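Local coordinates for protein clp gene regulator (ClgR) (Corynebacterium glutamicum, PDB 3F52) that probably activates transcription of clp protease genes by binding their regulatory DNA through a helix-turn-helix domain, at residues 33-38 / 88-93; 48-53 / 77-82. All coordinates share one frame; numbering follows the deposited sequence.

Interaction 1: residues 33-38 / 88-93; sequences LRSFRA and LIEAAG
Ser35 and Phe36, neighbours on helix 25-40, meet the aliphatic part of Glu90 on helix 84-92. Ser35 points its CB at the partner helix, but OG comes no nearer than 4.1 Å to Glu90 CG. Its chi1 of 84° sets OG between the backbone N and the carbonyl carbon, where it bonds to Ala32 O one turn back. The same hydroxyl lies 3.1 Å from a water, which in turn donates to Glu90 OE2 over 2.8 Å, so the polar link between the helices is indirect. Phe36 reaches across with its ring, whose CE1 meets Glu90 CB at 3.8 Å. The methylene arrives at the ring edge, in the ring plane, and the carboxylate plane is turned 64° from that of the ring. Glu90 has CG anti to its backbone N and bends at chi2 (57°), which brings the carboxylate round to the water while CB and CG stay against Phe36 and Ser35. Nearer the start of helix 25-40, Leu29 takes the packing of Leu88 and Ala91. This is the surface margin where the first and last helices of the five-helix, XRE-type helix-turn-helix domain meet.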
ATOM      1  N   LEU B  33      -1.303  10.940   0.558  1.00 29.83           N
ATOM      2  CA  LEU B  33      -0.065  11.738   0.537  1.00 31.20           C
ATOM      3  C   LEU B  33      -0.353  13.187   0.219  1.00 30.84           C
ATOM      4  O   LEU B  33       0.172  14.085   0.884  1.00 30.94           O
ATOM      5  CB  LEU B  33       0.929  11.163  -0.467  1.00 30.72           C
ATOM      6  CG  LEU B  33       1.626   9.853  -0.029  1.00 31.81           C
ATOM      7  CD1 LEU B  33       2.285   9.180  -1.227  1.00 33.11           C
ATOM      8  CD2 LEU B  33       2.658  10.093   1.113  1.00 31.72           C
ATOM      9  N   ARG B  34      -1.200  13.424  -0.777  1.00 31.28           N
ATOM     10  CA  ARG B  34      -1.577  14.795  -1.138  1.00 32.97           C
ATOM     11  C   ARG B  34      -2.239  15.524   0.043  1.00 32.59           C
ATOM     12  O   ARG B  34      -1.924  16.686   0.337  1.00 31.52           O
ATOM     13  CB  ARG B  34      -2.512  14.811  -2.351  1.00 32.96           C
ATOM     14  CG  ARG B  34      -2.843  16.252  -2.808  1.00 35.47           C
ATOM     15  CD  ARG B  34      -3.951  16.318  -3.876  1.00 36.91           C
ATOM     16  NE  ARG B  34      -3.774  15.353  -4.970  1.00 45.00           N
ATOM     17  CZ  ARG B  34      -4.562  14.286  -5.176  1.00 46.48           C
ATOM     18  NH1 ARG B  34      -4.309  13.476  -6.198  1.00 47.13           N
ATOM     19  NH2 ARG B  34      -5.624  14.043  -4.378  1.00 43.87           N
ATOM     20  N   SER B  35      -3.139  14.831   0.740  1.00 32.68           N
ATOM     21  CA  SER B  35      -3.802  15.454   1.875  1.00 33.96           C
ATOM     22  C   SER B  35      -2.823  15.725   3.048  1.00 33.19           C
ATOM     23  O   SER B  35      -2.917  16.781   3.678  1.00 35.00           O
ATOM     24  CB  SER B  35      -5.072  14.692   2.296  1.00 33.97           C
ATOM     25  OG  SER B  35      -4.762  13.630   3.150  1.00 40.15           O
ATOM     26  N   PHE B  36      -1.859  14.832   3.299  1.00 32.74           N
ATOM     27  CA  PHE B  36      -0.841  15.071   4.333  1.00 31.81           C
ATOM     28  C   PHE B  36       0.046  16.258   3.947  1.00 32.15           C
ATOM     29  O   PHE B  36       0.453  17.049   4.804  1.00 31.44           O
ATOM     30  CB  PHE B  36       0.043  13.843   4.568  1.00 31.74           C
ATOM     31  CG  PHE B  36      -0.526  12.845   5.553  1.00 32.24           C
ATOM     32  CD1 PHE B  36      -1.535  11.951   5.166  1.00 31.78           C
ATOM     33  CD2 PHE B  36      -0.056  12.790   6.862  1.00 34.16           C
ATOM     34  CE1 PHE B  36      -2.062  11.006   6.072  1.00 29.97           C
ATOM     35  CE2 PHE B  36      -0.567  11.842   7.787  1.00 32.92           C
ATOM     36  CZ  PHE B  36      -1.579  10.956   7.385  1.00 32.33           C
ATOM     37  N   ARG B  37       0.353  16.374   2.660  1.00 32.70           N
ATOM     38  CA  ARG B  37       1.149  17.512   2.166  1.00 33.49           C
ATOM     39  C   ARG B  37       0.381  18.822   2.293  1.00 35.46           C
ATOM     40  O   ARG B  37       0.937  19.848   2.718  1.00 35.80           O
ATOM     41  CB  ARG B  37       1.592  17.282   0.709  1.00 33.50           C
ATOM     42  CG  ARG B  37       2.412  18.437   0.142  1.00 33.26           C
ATOM     43  CD  ARG B  37       2.995  18.131  -1.235  1.00 32.64           C
ATOM     44  NE  ARG B  37       1.984  17.941  -2.274  1.00 31.96           N
ATOM     45  CZ  ARG B  37       1.280  18.918  -2.845  1.00 34.05           C
ATOM     46  NH1 ARG B  37       1.431  20.191  -2.475  1.00 34.37           N
ATOM     47  NH2 ARG B  37       0.408  18.622  -3.796  1.00 34.73           N
ATOM     48  N   ALA B  38      -0.900  18.791   1.934  1.00 37.23           N
ATOM     49  CA  ALA B  38      -1.740  19.985   2.009  1.00 38.70           C
ATOM     50  C   ALA B  38      -1.912  20.431   3.449  1.00 39.81           C
ATOM     51  O   ALA B  38      -1.870  21.632   3.737  1.00 39.96           O
ATOM     52  CB  ALA B  38      -3.086  19.739   1.359  1.00 38.94           C
ATOM     53  N   LEU B  88      -1.180   5.162   5.379  1.00 27.96           N
ATOM     54  CA  LEU B  88      -1.896   3.959   4.920  1.00 28.42           C
ATOM     55  C   LEU B  88      -3.352   3.874   5.438  1.00 28.00           C
ATOM     56  O   LEU B  88      -4.278   3.536   4.690  1.00 27.92           O
ATOM     57  CB  LEU B  88      -1.121   2.700   5.301  1.00 28.30           C
ATOM     58  CG  LEU B  88      -1.596   1.369   4.710  1.00 29.68           C
ATOM     59  CD1 LEU B  88      -1.552   1.417   3.174  1.00 32.03           C
ATOM     60  CD2 LEU B  88      -0.700   0.231   5.224  1.00 33.78           C
ATOM     61  N   ILE B  89      -3.567   4.185   6.707  1.00 28.01           N
ATOM     62  CA  ILE B  89      -4.917   4.169   7.205  1.00 29.10           C
ATOM     63  C   ILE B  89      -5.762   5.277   6.525  1.00 28.22           C
ATOM     64  O   ILE B  89      -6.927   5.060   6.202  1.00 28.42           O
ATOM     65  CB  ILE B  89      -4.973   4.187   8.764  1.00 30.30           C
ATOM     66  CG1 ILE B  89      -6.326   3.662   9.259  1.00 32.17           C
ATOM     67  CG2 ILE B  89      -4.670   5.552   9.303  1.00 31.30           C
ATOM     68  CD1 ILE B  89      -6.428   2.148   9.115  1.00 33.42           C
ATOM     69  N   GLU B  90      -5.176   6.449   6.270  1.00 28.42           N
ATOM     70  CA  GLU B  90      -5.896   7.478   5.513  1.00 27.56           C
ATOM     71  C   GLU B  90      -6.273   6.973   4.099  1.00 26.62           C
ATOM     72  O   GLU B  90      -7.405   7.192   3.625  1.00 27.59           O
ATOM     73  CB  GLU B  90      -5.066   8.770   5.403  1.00 27.68           C
ATOM     74  CG  GLU B  90      -5.818   9.972   4.796  1.00 28.10           C
ATOM     75  CD  GLU B  90      -7.099  10.324   5.566  1.00 29.73           C
ATOM     76  OE1 GLU B  90      -7.081  10.345   6.830  1.00 25.87           O
ATOM     77  OE2 GLU B  90      -8.129  10.621   4.913  1.00 28.21           O
ATOM     78  N   ALA B  91      -5.332   6.292   3.453  1.00 27.63           N
ATOM     79  CA  ALA B  91      -5.549   5.715   2.129  1.00 26.37           C
ATOM     80  C   ALA B  91      -6.734   4.742   2.128  1.00 25.14           C
ATOM     81  O   ALA B  91      -7.528   4.697   1.178  1.00 25.90           O
ATOM     82  CB  ALA B  91      -4.292   5.018   1.680  1.00 26.71           C
ATOM     83  N   ALA B  92      -6.933   3.998   3.222  1.00 25.59           N
ATOM     84  CA  ALA B  92      -8.099   3.121   3.336  1.00 24.65           C
ATOM     85  C   ALA B  92      -9.400   3.906   3.185  1.00 25.51           C
ATOM     86  O   ALA B  92     -10.368   3.385   2.632  1.00 25.99           O
ATOM     87  CB  ALA B  92      -8.081   2.300   4.687  1.00 25.32           C
ATOM     88  N   GLY B  93      -9.394   5.169   3.623  1.00 24.53           N
ATOM     89  CA  GLY B  93     -10.574   6.025   3.512  1.00 26.43           C
ATOM     90  C   GLY B  93     -10.918   6.377   2.075  1.00 27.90           C
ATOM     91  O   GLY B  93     -12.010   6.844   1.817  1.00 27.37           O
TER
HETATM   92  O   HOH W   1      -7.515  12.199   2.722  1.00 41.49           O

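Interaction 2: residues 48-53 / 77-82; sequences AEASRV and CHALGA
The ends of helices 44-51 and 70-80 come together at Ala50 and Ala79, whose CA atoms are 6.0 Å apart. Both helices finish in a Schellman motif, with a residue of positive phi closing the last turn. At the first end this is Arg52 (phi 62°), and Val53 N returns to Ala48 O at 3.1 Å. At the second it is Gly81, and Ala82 N bonds to Cys77 O at 2.9 Å. The close approach is possible because small side chains face one another. Ala79 CB points at the other helix and touches two partners there: Ala50 CB at 4.0 Å, methyl against methyl, and Ser51 OG at 3.7 Å. In Ser51 a chi1 of -53° puts OG beside its own backbone N and anti to the carbonyl carbon, where it is hydrogen-bonded to Leu47 O; towards Ala79 the hydroxyl makes a van der Waals contact. Behind this interface Arg52 folds back over its own helix end. NE and NH1 each lie 2.8 Å from Glu49 O, a side-on grip of one oxygen that sits in the guanidinium plane. Arg52 N also donates to this carbonyl; the two guanidinium donors fasten the side chain to the last turn. Within the XRE-type helix-turn-helix domain the contact joins helix 44-51 to helix 70-80, where Leu47 packs against Ala79 and Leu80, and Ser51 touches Val76. Cys77, turned away from helix 44-51, packs on Leu33 of helix 25-40; Leu80 also touches Phe36 there, and Cys77 and Ala82, the latter just past its helix, reach Val87 of helix 84-92.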
ATOM      1  N   ALA B  48       9.021  17.486  -3.067  1.00 32.86           N
ATOM      2  CA  ALA B  48       9.828  16.780  -4.044  1.00 33.37           C
ATOM      3  C   ALA B  48      11.320  16.923  -3.717  1.00 34.00           C
ATOM      4  O   ALA B  48      12.016  15.917  -3.598  1.00 33.97           O
ATOM      5  CB  ALA B  48       9.521  17.283  -5.452  1.00 33.29           C
ATOM      6  N   GLU B  49      11.807  18.156  -3.541  1.00 34.83           N
ATOM      7  CA  GLU B  49      13.221  18.338  -3.185  1.00 36.04           C
ATOM      8  C   GLU B  49      13.590  17.646  -1.864  1.00 35.98           C
ATOM      9  O   GLU B  49      14.610  16.957  -1.801  1.00 36.20           O
ATOM     10  CB  GLU B  49      13.693  19.803  -3.255  1.00 36.22           C
ATOM     11  CG  GLU B  49      12.873  20.823  -2.488  1.00 37.70           C
ATOM     12  CD  GLU B  49      13.389  22.262  -2.665  1.00 37.88           C
ATOM     13  OE1 GLU B  49      14.098  22.547  -3.665  1.00 40.18           O
ATOM     14  OE2 GLU B  49      13.081  23.117  -1.797  1.00 40.86           O
ATOM     15  N   ALA B  50      12.745  17.790  -0.838  1.00 35.82           N
ATOM     16  CA  ALA B  50      12.950  17.101   0.439  1.00 36.29           C
ATOM     17  C   ALA B  50      13.037  15.569   0.277  1.00 37.15           C
ATOM     18  O   ALA B  50      13.837  14.921   0.954  1.00 37.84           O
ATOM     19  CB  ALA B  50      11.853  17.486   1.435  1.00 36.03           C
ATOM     20  N   SER B  51      12.242  15.009  -0.639  1.00 37.40           N
ATOM     21  CA  SER B  51      12.183  13.551  -0.887  1.00 38.10           C
ATOM     22  C   SER B  51      13.169  13.031  -1.937  1.00 38.56           C
ATOM     23  O   SER B  51      13.209  11.830  -2.227  1.00 39.06           O
ATOM     24  CB  SER B  51      10.765  13.135  -1.287  1.00 37.99           C
ATOM     25  OG  SER B  51       9.815  13.594  -0.343  1.00 38.37           O
ATOM     26  N   ARG B  52      13.955  13.936  -2.509  1.00 38.67           N
ATOM     27  CA  ARG B  52      14.946  13.585  -3.529  1.00 39.19           C
ATOM     28  C   ARG B  52      14.303  12.978  -4.783  1.00 38.25           C
ATOM     29  O   ARG B  52      14.888  12.104  -5.421  1.00 38.46           O
ATOM     30  CB  ARG B  52      16.034  12.652  -2.952  1.00 39.96           C
ATOM     31  CG  ARG B  52      16.685  13.115  -1.631  1.00 42.46           C
ATOM     32  CD  ARG B  52      17.600  14.326  -1.816  1.00 48.07           C
ATOM     33  NE  ARG B  52      16.889  15.487  -2.364  1.00 51.64           N
ATOM     34  CZ  ARG B  52      17.219  16.135  -3.485  1.00 52.66           C
ATOM     35  NH1 ARG B  52      16.484  17.172  -3.880  1.00 52.47           N
ATOM     36  NH2 ARG B  52      18.279  15.762  -4.204  1.00 53.19           N
ATOM     37  N   VAL B  53      13.104  13.458  -5.122  1.00 36.63           N
ATOM     38  CA  VAL B  53      12.409  13.074  -6.360  1.00 35.59           C
ATOM     39  C   VAL B  53      12.012  14.333  -7.159  1.00 34.60           C
ATOM     40  O   VAL B  53      11.964  15.428  -6.597  1.00 34.09           O
ATOM     41  CB  VAL B  53      11.151  12.195  -6.061  1.00 35.48           C
ATOM     42  CG1 VAL B  53      11.516  10.989  -5.201  1.00 36.10           C
ATOM     43  CG2 VAL B  53      10.059  13.007  -5.393  1.00 34.92           C
ATOM     44  N   CYS B  77       7.133   9.999   3.381  1.00 33.27           N
ATOM     45  CA  CYS B  77       6.482  10.167   4.675  1.00 33.40           C
ATOM     46  C   CYS B  77       7.393  10.814   5.726  1.00 33.48           C
ATOM     47  O   CYS B  77       6.956  11.702   6.449  1.00 33.18           O
ATOM     48  CB  CYS B  77       5.923   8.834   5.178  1.00 33.05           C
ATOM     49  SG  CYS B  77       4.584   8.217   4.131  1.00 34.05           S
ATOM     50  N   HIS B  78       8.639  10.355   5.837  1.00 33.50           N
ATOM     51  CA  HIS B  78       9.609  11.015   6.740  1.00 34.21           C
ATOM     52  C   HIS B  78       9.745  12.517   6.448  1.00 34.03           C
ATOM     53  O   HIS B  78       9.751  13.338   7.369  1.00 34.11           O
ATOM     54  CB  HIS B  78      10.978  10.323   6.716  1.00 34.69           C
ATOM     55  CG  HIS B  78      11.943  10.863   7.731  1.00 36.57           C
ATOM     56  ND1 HIS B  78      12.907  11.801   7.421  1.00 39.69           N
ATOM     57  CD2 HIS B  78      12.088  10.600   9.051  1.00 38.74           C
ATOM     58  CE1 HIS B  78      13.608  12.087   8.504  1.00 39.17           C
ATOM     59  NE2 HIS B  78      13.129  11.373   9.508  1.00 39.73           N
ATOM     60  N   ALA B  79       9.834  12.871   5.164  1.00 34.16           N
ATOM     61  CA  ALA B  79       9.884  14.277   4.739  1.00 33.99           C
ATOM     62  C   ALA B  79       8.617  15.066   5.118  1.00 34.27           C
ATOM     63  O   ALA B  79       8.690  16.265   5.384  1.00 34.07           O
ATOM     64  CB  ALA B  79      10.156  14.374   3.261  1.00 33.89           C
ATOM     65  N   LEU B  80       7.467  14.398   5.146  1.00 34.77           N
ATOM     66  CA  LEU B  80       6.214  14.994   5.636  1.00 35.21           C
ATOM     67  C   LEU B  80       6.094  14.956   7.156  1.00 35.35           C
ATOM     68  O   LEU B  80       5.191  15.575   7.730  1.00 36.35           O
ATOM     69  CB  LEU B  80       5.002  14.261   5.038  1.00 35.97           C
ATOM     70  CG  LEU B  80       4.597  14.536   3.585  1.00 35.44           C
ATOM     71  CD1 LEU B  80       3.647  13.452   3.092  1.00 37.49           C
ATOM     72  CD2 LEU B  80       3.991  15.935   3.446  1.00 39.10           C
ATOM     73  N   GLY B  81       6.976  14.211   7.815  1.00 35.42           N
ATOM     74  CA  GLY B  81       6.893  14.045   9.268  1.00 35.23           C
ATOM     75  C   GLY B  81       5.702  13.186   9.652  1.00 35.16           C
ATOM     76  O   GLY B  81       5.163  13.313  10.754  1.00 35.60           O
ATOM     77  N   ALA B  82       5.304  12.306   8.736  1.00 34.46           N
ATOM     78  CA  ALA B  82       4.149  11.434   8.910  1.00 34.64           C
ATOM     79  C   ALA B  82       4.633   9.995   9.032  1.00 34.48           C
ATOM     80  O   ALA B  82       5.671   9.651   8.463  1.00 34.35           O
ATOM     81  CB  ALA B  82       3.215  11.579   7.698  1.00 34.43           C
TER

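In the fold
Interactions 1 and 2 lie about 14 Å apart, centre to centre, in one compact all-helical domain. Along the chain they are nested: helix 25-40 opens interaction 1, helices 44-51 and 70-80 form interaction 2, and helix 84-92 closes interaction 1. Side chains join them directly. Phe36 CB lies 3.9 Å from Leu80 CD1, and Leu33 CD2 is 4.0 Å from the same Leu80 CD1, so helix 70-80 packs against helix 25-40 as well as helix 44-51; Ala82, just past the helix, adds its CB at 3.6 Å from Phe36 CD2. Helix 84-92 also faces outward: Ile89 and Ala92 pack on Ile89 of the second subunit, placing interaction 1 near the dimer interface, whereas no other chain of the assembly touches the segments of interaction 2.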